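Local structure of ribonucleoside-diphosphate reductase subunit beta (Bacillus halodurans C-125, 2RCC) at residues A[44-48]-A[111-115]; A[118-122]-A[219-223]. The protein probably serves as the diiron small subunit of a class I ribonucleotide reductase, which makes deoxyribonucleotides from ribonucleotides for DNA synthesis. The contacts are given in a common frame with arbitrary orientation. Numbering follows the deposited sequence.

Interaction 1. Residues A[44-48]-A[111-115]; sequences LYKNM and LMSVL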
loop_
_atom_site.group_PDB
_atom_site.type_symbol
_atom_site.label_atom_id
_atom_site.label_comp_id
_atom_site.label_asym_id
_atom_site.label_seq_id
_atom_site.Cartn_x
_atom_site.Cartn_y
_atom_site.Cartn_z
ATOM N N LEU A 44 -4.176 -14.455 2.836
ATOM C CA LEU A 44 -3.034 -13.867 2.125
ATOM C C LEU A 44 -2.543 -12.573 2.799
ATOM O O LEU A 44 -1.351 -12.391 3.039
ATOM C CB LEU A 44 -3.398 -13.626 0.653
ATOM C CG LEU A 44 -2.340 -12.975 -0.232
ATOM C CD1 LEU A 44 -0.980 -13.711 -0.182
ATOM C CD2 LEU A 44 -2.906 -12.928 -1.620
ATOM N N TYR A 45 -3.458 -11.670 3.129
ATOM C CA TYR A 45 -3.097 -10.485 3.870
ATOM C C TYR A 45 -2.316 -10.812 5.141
ATOM O O TYR A 45 -1.243 -10.240 5.393
ATOM C CB TYR A 45 -4.345 -9.641 4.223
ATOM C CG TYR A 45 -4.084 -8.576 5.252
ATOM C CD1 TYR A 45 -3.532 -7.334 4.916
ATOM C CD2 TYR A 45 -4.333 -8.814 6.583
ATOM C CE1 TYR A 45 -3.287 -6.385 5.880
ATOM C CE2 TYR A 45 -4.056 -7.897 7.516
ATOM C CZ TYR A 45 -3.553 -6.677 7.178
ATOM O OH TYR A 45 -3.324 -5.789 8.215
ATOM N N LYS A 46 -2.830 -11.757 5.906
ATOM C CA LYS A 46 -2.219 -12.185 7.183
ATOM C C LYS A 46 -0.798 -12.746 6.983
ATOM O O LYS A 46 0.086 -12.467 7.792
ATOM C CB LYS A 46 -3.095 -13.220 7.885
ATOM C CG LYS A 46 -4.395 -12.677 8.432
ATOM C CD LYS A 46 -5.320 -13.788 8.930
ATOM C CE LYS A 46 -6.614 -13.200 9.502
ATOM N NZ LYS A 46 -7.583 -14.242 9.989
ATOM N N ASN A 47 -0.593 -13.494 5.899
ATOM C CA ASN A 47 0.724 -14.052 5.607
ATOM C C ASN A 47 1.684 -12.938 5.197
ATOM O O ASN A 47 2.829 -12.934 5.629
ATOM C CB ASN A 47 0.657 -15.174 4.551
ATOM C CG ASN A 47 -0.003 -16.454 5.074
ATOM O OD1 ASN A 47 0.143 -16.837 6.234
ATOM N ND2 ASN A 47 -0.694 -17.152 4.182
HETATM N N MSE A 48 1.221 -11.975 4.408
HETATM C CA MSE A 48 2.068 -10.847 4.027
HETATM C C MSE A 48 2.499 -10.015 5.257
HETATM O O MSE A 48 3.672 -9.648 5.381
HETATM C CB MSE A 48 1.365 -9.973 3.017
HETATM C CG MSE A 48 1.177 -10.652 1.713
HETATM SE SE MSE A 48 0.258 -9.532 0.412
HETATM C CE MSE A 48 1.714 -8.616 -0.281
ATOM N N LEU A 111 -4.863 -5.188 -1.060
ATOM C CA LEU A 111 -3.671 -6.031 -1.257
ATOM C C LEU A 111 -2.708 -5.386 -2.264
ATOM O O LEU A 111 -1.506 -5.488 -2.120
ATOM C CB LEU A 111 -4.070 -7.466 -1.611
ATOM C CG LEU A 111 -4.734 -8.345 -0.545
ATOM C CD1 LEU A 111 -5.355 -9.596 -1.225
ATOM C CD2 LEU A 111 -3.705 -8.675 0.565
HETATM N N MSE A 112 -3.235 -4.683 -3.247
HETATM C CA MSE A 112 -2.373 -3.936 -4.191
HETATM C C MSE A 112 -1.623 -2.817 -3.476
HETATM O O MSE A 112 -0.469 -2.566 -3.788
HETATM C CB MSE A 112 -3.154 -3.419 -5.391
HETATM C CG MSE A 112 -3.703 -4.469 -6.328
HETATM SE SE MSE A 112 -2.394 -5.719 -7.012
HETATM C CE MSE A 112 -1.265 -4.513 -8.083
ATOM N N SER A 113 -2.253 -2.192 -2.475
ATOM C CA SER A 113 -1.581 -1.202 -1.644
ATOM C C SER A 113 -0.412 -1.844 -0.867
ATOM O O SER A 113 0.679 -1.288 -0.823
ATOM C CB SER A 113 -2.577 -0.494 -0.706
ATOM O OG SER A 113 -1.926 0.343 0.204
ATOM N N VAL A 114 -0.654 -3.005 -0.263
ATOM C CA VAL A 114 0.378 -3.737 0.460
ATOM C C VAL A 114 1.501 -4.106 -0.536
ATOM O O VAL A 114 2.649 -3.882 -0.227
ATOM C CB VAL A 114 -0.177 -5.010 1.171
ATOM C CG1 VAL A 114 0.969 -5.811 1.821
ATOM C CG2 VAL A 114 -1.303 -4.668 2.149
ATOM N N LEU A 115 1.174 -4.524 -1.758
ATOM C CA LEU A 115 2.207 -4.871 -2.768
ATOM C C LEU A 115 3.080 -3.678 -3.129
ATOM O O LEU A 115 4.301 -3.797 -3.278
ATOM C CB LEU A 115 1.627 -5.419 -4.121
ATOM C CG LEU A 115 1.554 -6.925 -4.269
ATOM C CD1 LEU A 115 0.620 -7.522 -3.236
ATOM C CD2 LEU A 115 1.169 -7.391 -5.667
#
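Met48, a selenomethionine in this crystal, reaches from helix 41-50 across Leu111, Val114 and Leu115 of helix 106-133. The longer helix belongs to the ferritin-like helical bundle of the ribonucleotide reductase small chain. The short helix packs along its flank, nearly parallel: the axes of 44-48 and 111-115 come within 11.1 Å and make an angle of 20°. Every touching residue is buried, and the contact is apolar. Leu111 CD2 fits against the turn of the short helix, 3.8 Å from both CA and CB of Tyr45 and 4.1 Å from SE of Met48. Leu44 CD2 adds a looser contact at 4.2 Å from Leu111 CD1. Val114 CG2 sits at the edge of the Tyr45 ring, 4.4 Å from CD1. The hydroxyl of Tyr45 hydrogen-bonds Gln124 of the second subunit, so this packing borders the dimer interface. Leu115 also touches His223, a probable iron ligand. Met48 is the most covered residue here; its terminal CE lies 3.6 Å from Val114 CG1 and 3.3 Å from Leu115 CD1.

Interaction 2. Residues A[118-122]-A[219-223]; sequences QEVVH and DEQLH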
loop_
_atom_site.group_PDB
_atom_site.type_symbol
_atom_site.label_atom_id
_atom_site.label_comp_id
_atom_site.label_asym_id
_atom_site.label_seq_id
_atom_site.Cartn_x
_atom_site.Cartn_y
_atom_site.Cartn_z
ATOM N N GLN A 118 5.525 -2.920 -0.433
ATOM C CA GLN A 118 6.593 -3.931 -0.475
ATOM C C GLN A 118 7.580 -3.582 -1.590
ATOM O O GLN A 118 8.775 -3.651 -1.371
ATOM C CB GLN A 118 6.025 -5.364 -0.655
ATOM C CG GLN A 118 5.259 -5.846 0.614
ATOM C CD GLN A 118 4.942 -7.337 0.621
ATOM O OE1 GLN A 118 4.808 -7.946 -0.413
ATOM N NE2 GLN A 118 4.779 -7.900 1.804
ATOM N N GLU A 119 7.100 -3.164 -2.755
ATOM C CA GLU A 119 8.007 -2.759 -3.845
ATOM C C GLU A 119 8.877 -1.560 -3.460
ATOM O O GLU A 119 10.071 -1.533 -3.826
ATOM C CB GLU A 119 7.260 -2.436 -5.135
ATOM C CG GLU A 119 6.434 -3.593 -5.747
ATOM C CD GLU A 119 7.240 -4.852 -6.050
ATOM O OE1 GLU A 119 8.441 -4.736 -6.416
ATOM O OE2 GLU A 119 6.657 -5.958 -5.939
ATOM N N VAL A 120 8.296 -0.584 -2.740
ATOM C CA VAL A 120 9.034 0.555 -2.200
ATOM C C VAL A 120 10.178 0.066 -1.324
ATOM O O VAL A 120 11.320 0.500 -1.487
ATOM C CB VAL A 120 8.132 1.552 -1.408
ATOM C CG1 VAL A 120 8.987 2.497 -0.578
ATOM C CG2 VAL A 120 7.206 2.362 -2.370
ATOM N N VAL A 121 9.870 -0.836 -0.404
ATOM C CA VAL A 121 10.868 -1.403 0.478
ATOM C C VAL A 121 11.940 -2.263 -0.266
ATOM O O VAL A 121 13.147 -2.160 0.049
ATOM C CB VAL A 121 10.256 -2.194 1.640
ATOM C CG1 VAL A 121 11.384 -2.792 2.503
ATOM C CG2 VAL A 121 9.342 -1.272 2.511
ATOM N N HIS A 122 11.507 -3.021 -1.275
ATOM C CA HIS A 122 12.443 -3.782 -2.125
ATOM C C HIS A 122 13.411 -2.822 -2.817
ATOM O O HIS A 122 14.618 -3.023 -2.771
ATOM C CB HIS A 122 11.748 -4.661 -3.180
ATOM C CG HIS A 122 10.835 -5.710 -2.603
ATOM N ND1 HIS A 122 9.955 -6.445 -3.368
ATOM C CD2 HIS A 122 10.645 -6.109 -1.322
ATOM C CE1 HIS A 122 9.287 -7.279 -2.588
ATOM N NE2 HIS A 122 9.700 -7.106 -1.342
ATOM N N ASP A 219 8.522 -12.470 -0.754
ATOM C CA ASP A 219 7.417 -11.537 -1.024
ATOM C C ASP A 219 6.905 -11.729 -2.454
ATOM O O ASP A 219 5.704 -11.732 -2.700
ATOM C CB ASP A 219 7.874 -10.091 -0.919
ATOM C CG ASP A 219 8.195 -9.648 0.491
ATOM O OD1 ASP A 219 7.763 -10.255 1.465
ATOM O OD2 ASP A 219 8.838 -8.596 0.606
ATOM N N GLU A 220 7.822 -11.857 -3.403
ATOM C CA GLU A 220 7.396 -12.053 -4.790
ATOM C C GLU A 220 6.551 -13.296 -4.965
ATOM O O GLU A 220 5.620 -13.257 -5.707
ATOM C CB GLU A 220 8.561 -12.111 -5.734
ATOM C CG GLU A 220 9.295 -10.799 -5.903
ATOM C CD GLU A 220 10.345 -10.922 -6.999
ATOM O OE1 GLU A 220 11.135 -11.896 -6.955
ATOM O OE2 GLU A 220 10.372 -10.031 -7.878
ATOM N N GLN A 221 6.805 -14.360 -4.209
ATOM C CA GLN A 221 6.010 -15.575 -4.360
ATOM C C GLN A 221 4.561 -15.353 -3.972
ATOM O O GLN A 221 3.673 -15.913 -4.617
ATOM C CB GLN A 221 6.599 -16.780 -3.599
ATOM C CG GLN A 221 8.071 -17.118 -3.877
ATOM C CD GLN A 221 8.463 -16.994 -5.340
ATOM O OE1 GLN A 221 7.918 -17.701 -6.182
ATOM N NE2 GLN A 221 9.443 -16.127 -5.643
ATOM N N LEU A 222 4.313 -14.550 -2.937
ATOM C CA LEU A 222 2.944 -14.240 -2.549
ATOM C C LEU A 222 2.273 -13.312 -3.585
ATOM O O LEU A 222 1.072 -13.411 -3.831
ATOM C CB LEU A 222 2.890 -13.691 -1.129
ATOM C CG LEU A 222 3.281 -14.655 -0.002
ATOM C CD1 LEU A 222 3.235 -13.947 1.381
ATOM C CD2 LEU A 222 2.363 -15.848 0.017
ATOM N N HIS A 223 3.057 -12.440 -4.201
ATOM C CA HIS A 223 2.549 -11.553 -5.252
ATOM C C HIS A 223 2.116 -12.419 -6.430
ATOM O O HIS A 223 0.999 -12.229 -6.951
ATOM C CB HIS A 223 3.595 -10.534 -5.702
ATOM C CG HIS A 223 4.080 -9.588 -4.633
ATOM N ND1 HIS A 223 4.928 -8.541 -4.907
ATOM C CD2 HIS A 223 3.835 -9.521 -3.305
ATOM C CE1 HIS A 223 5.221 -7.890 -3.796
ATOM N NE2 HIS A 223 4.567 -8.467 -2.803
HETATM O O HOH W 1 4.090 -10.529 -0.463
HETATM O O HOH W 2 5.060 -11.001 1.946
#
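Two direct hydrogen bonds join these helices, and both use histidines that probably bind iron. His122 NE2 donates to Asp219 OD2 at 2.6 Å, nearly in line. This is a His-carboxylate hydrogen bond, and Asp219 OD2 also accepts one from Trp53 NE1. His223 NE2 donates to Gln118 OE1 at a very short 2.5 Å. In both histidines NE2 thus faces a side-chain acceptor. ND1 is the atom that binds iron in other class I small subunits; in this model ND1 of His223 instead hydrogen-bonds Glu186 OE1, and Glu186 OE2 lies close to Glu119 OE2, consistent with carboxylates gathered to share a metal site.

Two waters extend the polar network. Water 1 donates to Gln118 OE1 at 2.7 Å and to the backbone Asp219 O at 3.0 Å. Water 2 accepts from Gln118 NE2 at 3.1 Å and donates to Asp219 OD1 at 2.8 Å. Both ends of the Gln118 amide and both carboxylate oxygens of Asp219 therefore have partners.

Glu119, the predicted bridging ligand of the two irons, brings OE2 to 3.2 Å from His223 CE1.

The contact is in the core of a four-helix bundle of the ferritin type. Segments 118-122 and 219-223 run roughly antiparallel, at 151°, their axes 12.0 Å apart at closest. Helix 41-50 covers Gln118 and His223 through Met48, while helix 191-202 packs on Glu220 through Tyr191 and Phe194.

How the interactions relate
From the N terminus, helix 41-50 comes first. Interaction 1 closes a loop of 62 residues, rich in helix, when the chain returns at 111-115. Interaction 2 opens soon afterwards on the same helix, 106-133. It closes at 219-223, after 96 mostly helical residues. The two contacts are in series, so neither nests in nor crosses the other. Helix 106-133 is shared, and it ties the short helix 41-50 to helix 207-237 of the diiron bundle. The contacts also touch directly: Met48 CE lies 3.2 Å from Gln118 OE1, and Leu115 CG lies 3.6 Å from His223 CD2. Apolar packing thus adjoins the predicted iron site, and both contacts touch the second subunit.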